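PDB 7DG2: MAGE domain-containing protein from Xenopus laevis, which probably serves as the Nse3-type MAGE subunit of the Smc5/6 complex, pairing with Nse1 and helping to shape the bound Nse4 protein. Local coordinates for residues Q8-V13 against I51-I56; Q18-K23 against A33-S38; I109-N114 against T202-D207. One frame throughout, in Å; residues are numbered along the deposited sequence.

Contact 1 of 3, residues Q8-V13 against I51-I56; sequences QVNLKV and IHRAQI
Val-9 begins the meeting of helix 6-23 with helix 47-62. Its CG1 lies 3.5 Å from Arg-53 NH1 and approaches the guanidinium obliquely, a methyl set beside the end of a charged group, while the two side chains cross at about a right angle. At Asn-10 the CB points away from the second helix, yet the amide turns back and brings OD1 to the edge of the Arg-53 guanidinium. The modelled gap of 2.2 Å between Asn-10 OD1 and Arg-53 NH2 is too short to be trusted, and the placing of this one pair is therefore doubtful. Val-13, one turn further on, carries most of the packing on this side. Its CG2 sits 3.7 Å from Arg-53 CB and, further along the same chain, over one face of the guanidinium, nearer its margin than its centre. Arg-53 reaches this position because its chain leaves the helix toward Val-13, runs extended as far as CD and then bends, chi3 of 55° turning the chain back across the valine. The other branch, Val-13 CG1, lies 3.7 Å from the backbone N of Ala-54 and 4.4 Å from Ala-54 CB. With only a methyl at Ala-54, the CA atoms of Val-13 and Ala-54 approach to 5.4 Å, the nearest such pair between the segments. The axes of the two segments pass 9.5 Å apart at a crossing angle of -56°. This is consistent with the first and third helices of a winged-helix unit, as in other MAGE domains. Ala-54 also packs on Val-16 and Val-17 further down helix 6-23, while Ile-51 turns to helix 32-40 and to Leu-66 of strand 64-70.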
loop_
_atom_site.group_PDB
_atom_site.type_symbol
_atom_site.label_atom_id
_atom_site.label_comp_id
_atom_site.label_asym_id
_atom_site.label_seq_id
_atom_site.Cartn_x
_atom_site.Cartn_y
_atom_site.Cartn_z
ATOM N N GLN B 8 21.403 -17.418 -14.208
ATOM C CA GLN B 8 20.177 -18.044 -13.724
ATOM C C GLN B 8 20.009 -17.864 -12.218
ATOM O O GLN B 8 18.879 -17.716 -11.745
ATOM C CB GLN B 8 20.144 -19.529 -14.099
ATOM C CG GLN B 8 19.967 -19.809 -15.599
ATOM C CD GLN B 8 18.718 -19.162 -16.208
ATOM O OE1 GLN B 8 17.585 -19.429 -15.792
ATOM N NE2 GLN B 8 18.929 -18.309 -17.206
ATOM N N VAL B 9 21.109 -17.860 -11.457
ATOM C CA VAL B 9 21.023 -17.621 -10.018
ATOM C C VAL B 9 20.609 -16.180 -9.733
ATOM O O VAL B 9 19.794 -15.925 -8.839
ATOM C CB VAL B 9 22.353 -17.981 -9.338
ATOM C CG1 VAL B 9 22.333 -17.571 -7.870
ATOM C CG2 VAL B 9 22.615 -19.471 -9.479
ATOM N N ASN B 10 21.165 -15.213 -10.476
ATOM C CA ASN B 10 20.723 -13.824 -10.340
ATOM C C ASN B 10 19.225 -13.702 -10.575
ATOM O O ASN B 10 18.520 -12.985 -9.851
ATOM C CB ASN B 10 21.468 -12.926 -11.329
ATOM C CG ASN B 10 22.876 -12.633 -10.902
ATOM O OD1 ASN B 10 23.170 -12.552 -9.710
ATOM N ND2 ASN B 10 23.766 -12.461 -11.876
ATOM N N LEU B 11 18.727 -14.366 -11.619
ATOM C CA LEU B 11 17.303 -14.302 -11.926
ATOM C C LEU B 11 16.471 -14.849 -10.774
ATOM O O LEU B 11 15.428 -14.277 -10.428
ATOM C CB LEU B 11 17.010 -15.071 -13.217
ATOM C CG LEU B 11 17.594 -14.472 -14.499
ATOM C CD1 LEU B 11 17.292 -15.369 -15.685
ATOM C CD2 LEU B 11 17.055 -13.079 -14.745
ATOM N N LYS B 12 16.922 -15.955 -10.160
ATOM C CA LYS B 12 16.179 -16.519 -9.035
ATOM C C LYS B 12 16.159 -15.565 -7.857
ATOM O O LYS B 12 15.162 -15.493 -7.131
ATOM C CB LYS B 12 16.790 -17.843 -8.569
ATOM C CG LYS B 12 16.897 -18.898 -9.611
ATOM C CD LYS B 12 15.566 -19.158 -10.229
ATOM C CE LYS B 12 14.629 -19.818 -9.279
ATOM N NZ LYS B 12 13.447 -20.257 -10.042
ATOM N N VAL B 13 17.279 -14.873 -7.604
ATOM C CA VAL B 13 17.316 -13.923 -6.495
ATOM C C VAL B 13 16.257 -12.849 -6.688
ATOM O O VAL B 13 15.516 -12.509 -5.761
ATOM C CB VAL B 13 18.717 -13.304 -6.346
ATOM C CG1 VAL B 13 18.689 -12.149 -5.353
ATOM C CG2 VAL B 13 19.710 -14.383 -5.868
ATOM N N ILE B 51 18.405 -17.032 -0.750
ATOM C CA ILE B 51 17.664 -16.225 0.219
ATOM C C ILE B 51 18.578 -15.169 0.839
ATOM O O ILE B 51 18.146 -14.042 1.109
ATOM C CB ILE B 51 16.991 -17.124 1.276
ATOM C CG1 ILE B 51 15.970 -18.051 0.594
ATOM C CG2 ILE B 51 16.302 -16.285 2.355
ATOM C CD1 ILE B 51 15.164 -18.908 1.549
ATOM N N HIS B 52 19.860 -15.491 1.035
ATOM C CA HIS B 52 20.795 -14.484 1.530
ATOM C C HIS B 52 20.894 -13.300 0.571
ATOM O O HIS B 52 20.805 -12.139 0.987
ATOM C CB HIS B 52 22.174 -15.114 1.751
ATOM C CG HIS B 52 23.226 -14.117 2.120
ATOM N ND1 HIS B 52 23.234 -13.455 3.330
ATOM C CD2 HIS B 52 24.276 -13.628 1.420
ATOM C CE1 HIS B 52 24.261 -12.623 3.371
ATOM N NE2 HIS B 52 24.904 -12.702 2.221
ATOM N N ARG B 53 21.076 -13.570 -0.720
ATOM C CA ARG B 53 21.197 -12.469 -1.669
ATOM C C ARG B 53 19.901 -11.665 -1.752
ATOM O O ARG B 53 19.940 -10.443 -1.926
ATOM C CB ARG B 53 21.604 -12.999 -3.042
ATOM C CG ARG B 53 22.999 -13.639 -3.058
ATOM C CD ARG B 53 23.378 -14.118 -4.458
ATOM N NE ARG B 53 23.274 -13.027 -5.419
ATOM C CZ ARG B 53 23.410 -13.161 -6.737
ATOM N NH1 ARG B 53 23.667 -14.350 -7.267
ATOM N NH2 ARG B 53 23.288 -12.099 -7.525
ATOM N N ALA B 54 18.745 -12.334 -1.639
ATOM C CA ALA B 54 17.477 -11.607 -1.620
ATOM C C ALA B 54 17.355 -10.748 -0.372
ATOM O O ALA B 54 16.881 -9.605 -0.435
ATOM C CB ALA B 54 16.303 -12.589 -1.710
ATOM N N GLN B 55 17.778 -11.284 0.776
ATOM C CA GLN B 55 17.763 -10.511 2.007
ATOM C C GLN B 55 18.635 -9.269 1.881
ATOM O O GLN B 55 18.235 -8.175 2.303
ATOM C CB GLN B 55 18.238 -11.393 3.171
ATOM C CG GLN B 55 18.273 -10.672 4.511
ATOM C CD GLN B 55 18.636 -11.592 5.659
ATOM O OE1 GLN B 55 19.034 -12.732 5.445
ATOM N NE2 GLN B 55 18.526 -11.082 6.889
ATOM N N ILE B 56 19.816 -9.412 1.269
ATOM C CA ILE B 56 20.713 -8.267 1.107
ATOM C C ILE B 56 20.091 -7.229 0.182
ATOM O O ILE B 56 20.188 -6.022 0.434
ATOM C CB ILE B 56 22.095 -8.733 0.608
ATOM C CG1 ILE B 56 22.777 -9.589 1.685
ATOM C CG2 ILE B 56 22.974 -7.539 0.224
ATOM C CD1 ILE B 56 22.785 -8.954 3.091
#

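Contact 2 of 3, residues Q18-K23 against A33-S38; sequences QYLLIK and ADIVRS
Tyr-19 meets Ile-35 obliquely through one corner of its ring, CE2 lying 3.8 Å from Ile-35 CG1. The contact joins the first two helices, 6-23 and 32-40, of a fold whose helix and strand order is consistent with a winged-helix unit; the axes of the two segments lie 11.3 Å apart, with 130° between their directions. Tyr-19 CG is anti to the backbone N (chi1 -179°), and the ring extends across the gap to bring OH 3.5 Å from Asp-34 CB. Lys-23 CG, one turn along the same helix, rests over the centre of one ring face. Met-90 of the Nse1 chain also packs on Tyr-19, so the ring belongs to a subunit interface as well. An alanine here would probably open a gap beside Ile-35 CG1 and leave the water that joins the two helices without its phenol partner. Beside it, Leu-20 crosses Ile-35 at about a right angle, with CD2 3.8 Å from Ile-35 CD1, and Ile-30 of the short strand between the helices touches both residues. At the polar end, that water lies in the plane of the Tyr-19 ring, hydrogen-bonded to OH at 2.6 Å and to Ser-38 OG at 3.2 Å.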
loop_
_atom_site.group_PDB
_atom_site.type_symbol
_atom_site.label_atom_id
_atom_site.label_comp_id
_atom_site.label_asym_id
_atom_site.label_seq_id
_atom_site.Cartn_x
_atom_site.Cartn_y
_atom_site.Cartn_z
ATOM N N GLN B 18 10.835 -10.446 -5.418
ATOM C CA GLN B 18 9.466 -10.147 -5.843
ATOM C C GLN B 18 8.459 -10.914 -5.004
ATOM O O GLN B 18 7.430 -10.364 -4.590
ATOM C CB GLN B 18 9.264 -10.504 -7.312
ATOM C CG GLN B 18 10.005 -9.655 -8.298
ATOM C CD GLN B 18 9.663 -10.071 -9.712
ATOM O OE1 GLN B 18 10.405 -10.834 -10.341
ATOM N NE2 GLN B 18 8.513 -9.597 -10.214
ATOM N N TYR B 19 8.733 -12.198 -4.767
ATOM C CA TYR B 19 7.824 -13.033 -3.997
ATOM C C TYR B 19 7.685 -12.515 -2.574
ATOM O O TYR B 19 6.575 -12.449 -2.035
ATOM C CB TYR B 19 8.361 -14.469 -4.014
ATOM C CG TYR B 19 7.543 -15.501 -3.299
ATOM C CD1 TYR B 19 6.487 -16.134 -3.938
ATOM C CD2 TYR B 19 7.861 -15.896 -2.009
ATOM C CE1 TYR B 19 5.768 -17.117 -3.301
ATOM C CE2 TYR B 19 7.135 -16.867 -1.366
ATOM C CZ TYR B 19 6.090 -17.472 -2.012
ATOM O OH TYR B 19 5.354 -18.452 -1.379
ATOM N N LEU B 20 8.805 -12.130 -1.947
ATOM C CA LEU B 20 8.729 -11.613 -0.581
ATOM C C LEU B 20 7.868 -10.351 -0.504
ATOM O O LEU B 20 7.039 -10.201 0.407
ATOM C CB LEU B 20 10.144 -11.342 -0.062
ATOM C CG LEU B 20 10.875 -12.646 0.270
ATOM C CD1 LEU B 20 12.353 -12.371 0.459
ATOM C CD2 LEU B 20 10.284 -13.271 1.538
ATOM N N LEU B 21 8.054 -9.426 -1.446
ATOM C CA LEU B 21 7.236 -8.215 -1.455
ATOM C C LEU B 21 5.761 -8.546 -1.646
ATOM O O LEU B 21 4.894 -8.041 -0.918
ATOM C CB LEU B 21 7.716 -7.280 -2.565
ATOM C CG LEU B 21 9.114 -6.718 -2.368
ATOM C CD1 LEU B 21 9.519 -5.943 -3.635
ATOM C CD2 LEU B 21 9.132 -5.800 -1.145
ATOM N N ILE B 22 5.462 -9.420 -2.607
ATOM C CA ILE B 22 4.064 -9.687 -2.930
ATOM C C ILE B 22 3.392 -10.464 -1.808
ATOM O O ILE B 22 2.245 -10.184 -1.437
ATOM C CB ILE B 22 3.976 -10.405 -4.287
ATOM C CG1 ILE B 22 4.363 -9.390 -5.376
ATOM C CG2 ILE B 22 2.577 -11.007 -4.467
ATOM C CD1 ILE B 22 4.711 -9.988 -6.722
ATOM N N LYS B 23 4.107 -11.422 -1.207
ATOM C CA LYS B 23 3.540 -12.160 -0.084
ATOM C C LYS B 23 3.487 -11.349 1.209
ATOM O O LYS B 23 2.906 -11.832 2.183
ATOM C CB LYS B 23 4.327 -13.461 0.141
ATOM C CG LYS B 23 4.127 -14.459 -1.009
ATOM C CD LYS B 23 2.640 -14.871 -1.127
ATOM C CE LYS B 23 2.441 -16.032 -2.090
ATOM N NZ LYS B 23 1.003 -16.457 -2.123
ATOM N N ALA B 33 9.770 -22.606 3.688
ATOM C CA ALA B 33 9.514 -23.759 2.829
ATOM C C ALA B 33 8.755 -23.373 1.563
ATOM O O ALA B 33 8.978 -23.976 0.506
ATOM C CB ALA B 33 8.746 -24.834 3.607
ATOM N N ASP B 34 7.892 -22.353 1.637
ATOM C CA ASP B 34 7.172 -21.909 0.444
ATOM C C ASP B 34 8.076 -21.119 -0.493
ATOM O O ASP B 34 7.977 -21.257 -1.712
ATOM C CB ASP B 34 5.955 -21.061 0.819
ATOM C CG ASP B 34 4.820 -21.871 1.431
ATOM O OD1 ASP B 34 4.693 -23.075 1.117
ATOM O OD2 ASP B 34 4.040 -21.293 2.219
ATOM N N ILE B 35 8.971 -20.278 0.046
ATOM C CA ILE B 35 9.970 -19.647 -0.811
ATOM C C ILE B 35 10.746 -20.702 -1.586
ATOM O O ILE B 35 10.955 -20.590 -2.802
ATOM C CB ILE B 35 10.929 -18.778 0.022
ATOM C CG1 ILE B 35 10.156 -17.717 0.800
ATOM C CG2 ILE B 35 11.971 -18.139 -0.904
ATOM C CD1 ILE B 35 11.058 -16.988 1.816
ATOM N N VAL B 36 11.221 -21.729 -0.882
ATOM C CA VAL B 36 12.085 -22.710 -1.533
ATOM C C VAL B 36 11.309 -23.523 -2.566
ATOM O O VAL B 36 11.784 -23.741 -3.689
ATOM C CB VAL B 36 12.743 -23.601 -0.470
ATOM C CG1 VAL B 36 13.588 -24.689 -1.143
ATOM C CG2 VAL B 36 13.608 -22.723 0.452
ATOM N N ARG B 37 10.100 -23.953 -2.214
ATOM C CA ARG B 37 9.314 -24.831 -3.083
ATOM C C ARG B 37 8.741 -24.079 -4.277
ATOM O O ARG B 37 8.845 -24.541 -5.420
ATOM C CB ARG B 37 8.189 -25.482 -2.267
ATOM C CG ARG B 37 7.093 -26.183 -3.070
ATOM C CD ARG B 37 6.210 -26.971 -2.101
ATOM N NE ARG B 37 4.847 -26.467 -1.918
ATOM C CZ ARG B 37 4.506 -25.267 -1.441
ATOM N NH1 ARG B 37 3.223 -24.961 -1.301
ATOM N NH2 ARG B 37 5.416 -24.355 -1.127
ATOM N N SER B 38 8.149 -22.911 -4.035
ATOM C CA SER B 38 7.406 -22.201 -5.069
ATOM C C SER B 38 8.275 -21.341 -5.959
ATOM O O SER B 38 7.889 -21.068 -7.101
ATOM C CB SER B 38 6.323 -21.317 -4.441
ATOM O OG SER B 38 5.327 -22.116 -3.823
HETATM O O HOH W 1 3.464 -19.731 -2.684
#

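Contact 3 of 3, residues I109-N114 against T202-D207; sequences IFMKGN and TTQYKD
Gln-204 meets Phe-110 and Met-111, at the end of helix 94-111, with nearly every atom of its side chain. Gln-204 CB lies 3.9 Å from Phe-110 CZ. Gln-204 CG packs 3.8 Å from Met-111 SD, the methionine crossing the glutamine at about a right angle with its CE near both CG and CD of Gln-204. A bend at chi2 (84°) then sets CD close to the Met-111 carbonyl, and Gln-204 NE2 donates to Met-111 O at 3.0 Å. That bond is nearly straight, with an N-H...O angle of 176°; it lies in the amide plane of Gln-204 and falls on a lone pair in the carbonyl plane. At the other tip, OE1 is hydrogen-bonded to Thr-5 OG1 of the Nse4 chain, so both ends of the amide are held and its rotation is fixed. The Phe-110 ring turns its edge to helix 202-209, with CZ near Gln-204 O and CE1 3.6 Å from Asp-207 OD2; ring and carboxylate planes are only 18° apart. Beyond helix 94-111, which leads a second unit consistent with another winged helix of the MAGE domain, Gly-113 at positive phi forms the C-prime position of a Schellman motif, and the turn presents Asn-114 tip to tip with Asp-207. Asn-114 ND2 donates almost straight to Asp-207 OD2 at 2.9 Å, on the syn side but tilted out of the carboxylate plane. A water donates to Asp-207 OD2 at 2.7 Å and to Phe-110 O at 2.8 Å, tying the carboxylate to the helix end. Lys-183 NZ, from helix 183-193, adds a salt bridge to the same OD2. With an amide N-H, a water and an ammonium group gathered on one oxygen, Asp-207 is likely to stay ionised, its charge partly balanced by Lys-183.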
loop_
_atom_site.group_PDB
_atom_site.type_symbol
_atom_site.label_atom_id
_atom_site.label_comp_id
_atom_site.label_asym_id
_atom_site.label_seq_id
_atom_site.Cartn_x
_atom_site.Cartn_y
_atom_site.Cartn_z
ATOM N N ILE B 109 -3.026 -5.441 27.003
ATOM C CA ILE B 109 -2.407 -6.733 27.277
ATOM C C ILE B 109 -1.120 -6.548 28.066
ATOM O O ILE B 109 -0.919 -7.163 29.116
ATOM C CB ILE B 109 -2.153 -7.486 25.962
ATOM C CG1 ILE B 109 -3.470 -7.833 25.266
ATOM C CG2 ILE B 109 -1.275 -8.717 26.214
ATOM C CD1 ILE B 109 -3.259 -8.366 23.852
ATOM N N PHE B 110 -0.228 -5.692 27.572
ATOM C CA PHE B 110 1.055 -5.496 28.233
ATOM C C PHE B 110 0.882 -4.875 29.617
ATOM O O PHE B 110 1.501 -5.326 30.589
ATOM C CB PHE B 110 1.956 -4.626 27.345
ATOM C CG PHE B 110 3.106 -3.994 28.080
ATOM C CD1 PHE B 110 4.118 -4.775 28.617
ATOM C CD2 PHE B 110 3.169 -2.614 28.232
ATOM C CE1 PHE B 110 5.184 -4.190 29.308
ATOM C CE2 PHE B 110 4.227 -2.021 28.914
ATOM C CZ PHE B 110 5.237 -2.817 29.451
ATOM N N MET B 111 0.042 -3.842 29.731
ATOM C CA MET B 111 -0.057 -3.112 30.992
ATOM C C MET B 111 -0.686 -3.960 32.088
ATOM O O MET B 111 -0.422 -3.716 33.272
ATOM C CB MET B 111 -0.847 -1.814 30.795
ATOM C CG MET B 111 -0.145 -0.755 29.903
ATOM S SD MET B 111 1.490 -0.243 30.487
ATOM C CE MET B 111 1.036 0.865 31.830
ATOM N N LYS B 112 -1.478 -4.966 31.709
ATOM C CA LYS B 112 -2.107 -5.902 32.631
ATOM C C LYS B 112 -1.311 -7.188 32.800
ATOM O O LYS B 112 -1.884 -8.211 33.180
ATOM C CB LYS B 112 -3.525 -6.235 32.156
ATOM C CG LYS B 112 -4.503 -5.098 32.292
ATOM C CD LYS B 112 -4.646 -4.701 33.749
ATOM C CE LYS B 112 -5.857 -3.818 33.971
ATOM N NZ LYS B 112 -6.024 -3.512 35.418
ATOM N N GLY B 113 -0.013 -7.170 32.522
ATOM C CA GLY B 113 0.823 -8.322 32.801
ATOM C C GLY B 113 0.971 -9.319 31.674
ATOM O O GLY B 113 1.245 -10.494 31.944
ATOM N N ASN B 114 0.780 -8.894 30.424
ATOM C CA ASN B 114 1.077 -9.629 29.187
ATOM C C ASN B 114 0.018 -10.663 28.822
ATOM O O ASN B 114 0.255 -11.494 27.933
ATOM C CB ASN B 114 2.467 -10.268 29.241
ATOM C CG ASN B 114 3.561 -9.228 29.424
ATOM O OD1 ASN B 114 3.681 -8.299 28.628
ATOM N ND2 ASN B 114 4.325 -9.350 30.501
ATOM N N THR B 202 6.189 1.744 37.452
ATOM C CA THR B 202 7.368 1.011 37.917
ATOM C C THR B 202 7.328 -0.462 37.526
ATOM O O THR B 202 8.326 -1.021 37.059
ATOM C CB THR B 202 7.492 1.139 39.439
ATOM O OG1 THR B 202 7.591 2.522 39.795
ATOM C CG2 THR B 202 8.726 0.415 39.930
ATOM N N THR B 203 6.181 -1.110 37.724
ATOM C CA THR B 203 6.075 -2.540 37.447
ATOM C C THR B 203 6.236 -2.832 35.958
ATOM O O THR B 203 6.994 -3.727 35.562
ATOM C CB THR B 203 4.730 -3.063 37.948
ATOM O OG1 THR B 203 4.596 -2.775 39.350
ATOM C CG2 THR B 203 4.627 -4.565 37.719
ATOM N N GLN B 204 5.511 -2.092 35.123
ATOM C CA GLN B 204 5.584 -2.310 33.683
ATOM C C GLN B 204 6.930 -1.860 33.124
ATOM O O GLN B 204 7.465 -2.488 32.199
ATOM C CB GLN B 204 4.412 -1.587 33.015
ATOM C CG GLN B 204 3.028 -2.159 33.423
ATOM C CD GLN B 204 2.470 -1.608 34.744
ATOM O OE1 GLN B 204 3.139 -0.878 35.477
ATOM N NE2 GLN B 204 1.218 -1.955 35.037
ATOM N N TYR B 205 7.503 -0.798 33.690
ATOM C CA TYR B 205 8.830 -0.361 33.272
ATOM C C TYR B 205 9.870 -1.454 33.487
ATOM O O TYR B 205 10.715 -1.695 32.619
ATOM C CB TYR B 205 9.218 0.904 34.035
ATOM C CG TYR B 205 10.466 1.563 33.520
ATOM C CD1 TYR B 205 10.399 2.514 32.511
ATOM C CD2 TYR B 205 11.708 1.264 34.061
ATOM C CE1 TYR B 205 11.539 3.131 32.043
ATOM C CE2 TYR B 205 12.850 1.875 33.596
ATOM C CZ TYR B 205 12.759 2.808 32.588
ATOM O OH TYR B 205 13.897 3.426 32.125
ATOM N N LYS B 206 9.835 -2.122 34.643
ATOM C CA LYS B 206 10.803 -3.188 34.870
ATOM C C LYS B 206 10.574 -4.346 33.908
ATOM O O LYS B 206 11.534 -4.925 33.388
ATOM C CB LYS B 206 10.744 -3.665 36.324
ATOM C CG LYS B 206 11.838 -4.671 36.670
ATOM C CD LYS B 206 12.039 -4.817 38.173
ATOM C CE LYS B 206 13.209 -5.751 38.480
ATOM N NZ LYS B 206 13.570 -5.750 39.931
ATOM N N ASP B 207 9.306 -4.681 33.640
ATOM C CA ASP B 207 9.014 -5.748 32.689
ATOM C C ASP B 207 9.515 -5.391 31.294
ATOM O O ASP B 207 10.013 -6.255 30.562
ATOM C CB ASP B 207 7.516 -6.037 32.675
ATOM C CG ASP B 207 7.162 -7.238 31.822
ATOM O OD1 ASP B 207 7.882 -8.258 31.889
ATOM O OD2 ASP B 207 6.161 -7.170 31.092
HETATM O O HOH W 2 3.818 -6.024 31.943
#

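Overall arrangement
From the N terminus, helix 6-23 enters both early contacts: its first turns close the loop of contact 1 with helix 47-62, and its last turns close the shorter loop of contact 2 with helix 32-40. Contact 2 is thus nested inside contact 1, and the two touch through Ile-51 CD1 and Ile-35 CG2, so three helices form one bundle beside the first small sheet. Contact 3 follows in series, its nearest atoms about 23 Å from contact 2, across the centre of the chain. There 109-114, leading into the second sheet, is joined to the C-terminal helix 202-209, where Nse4 also binds.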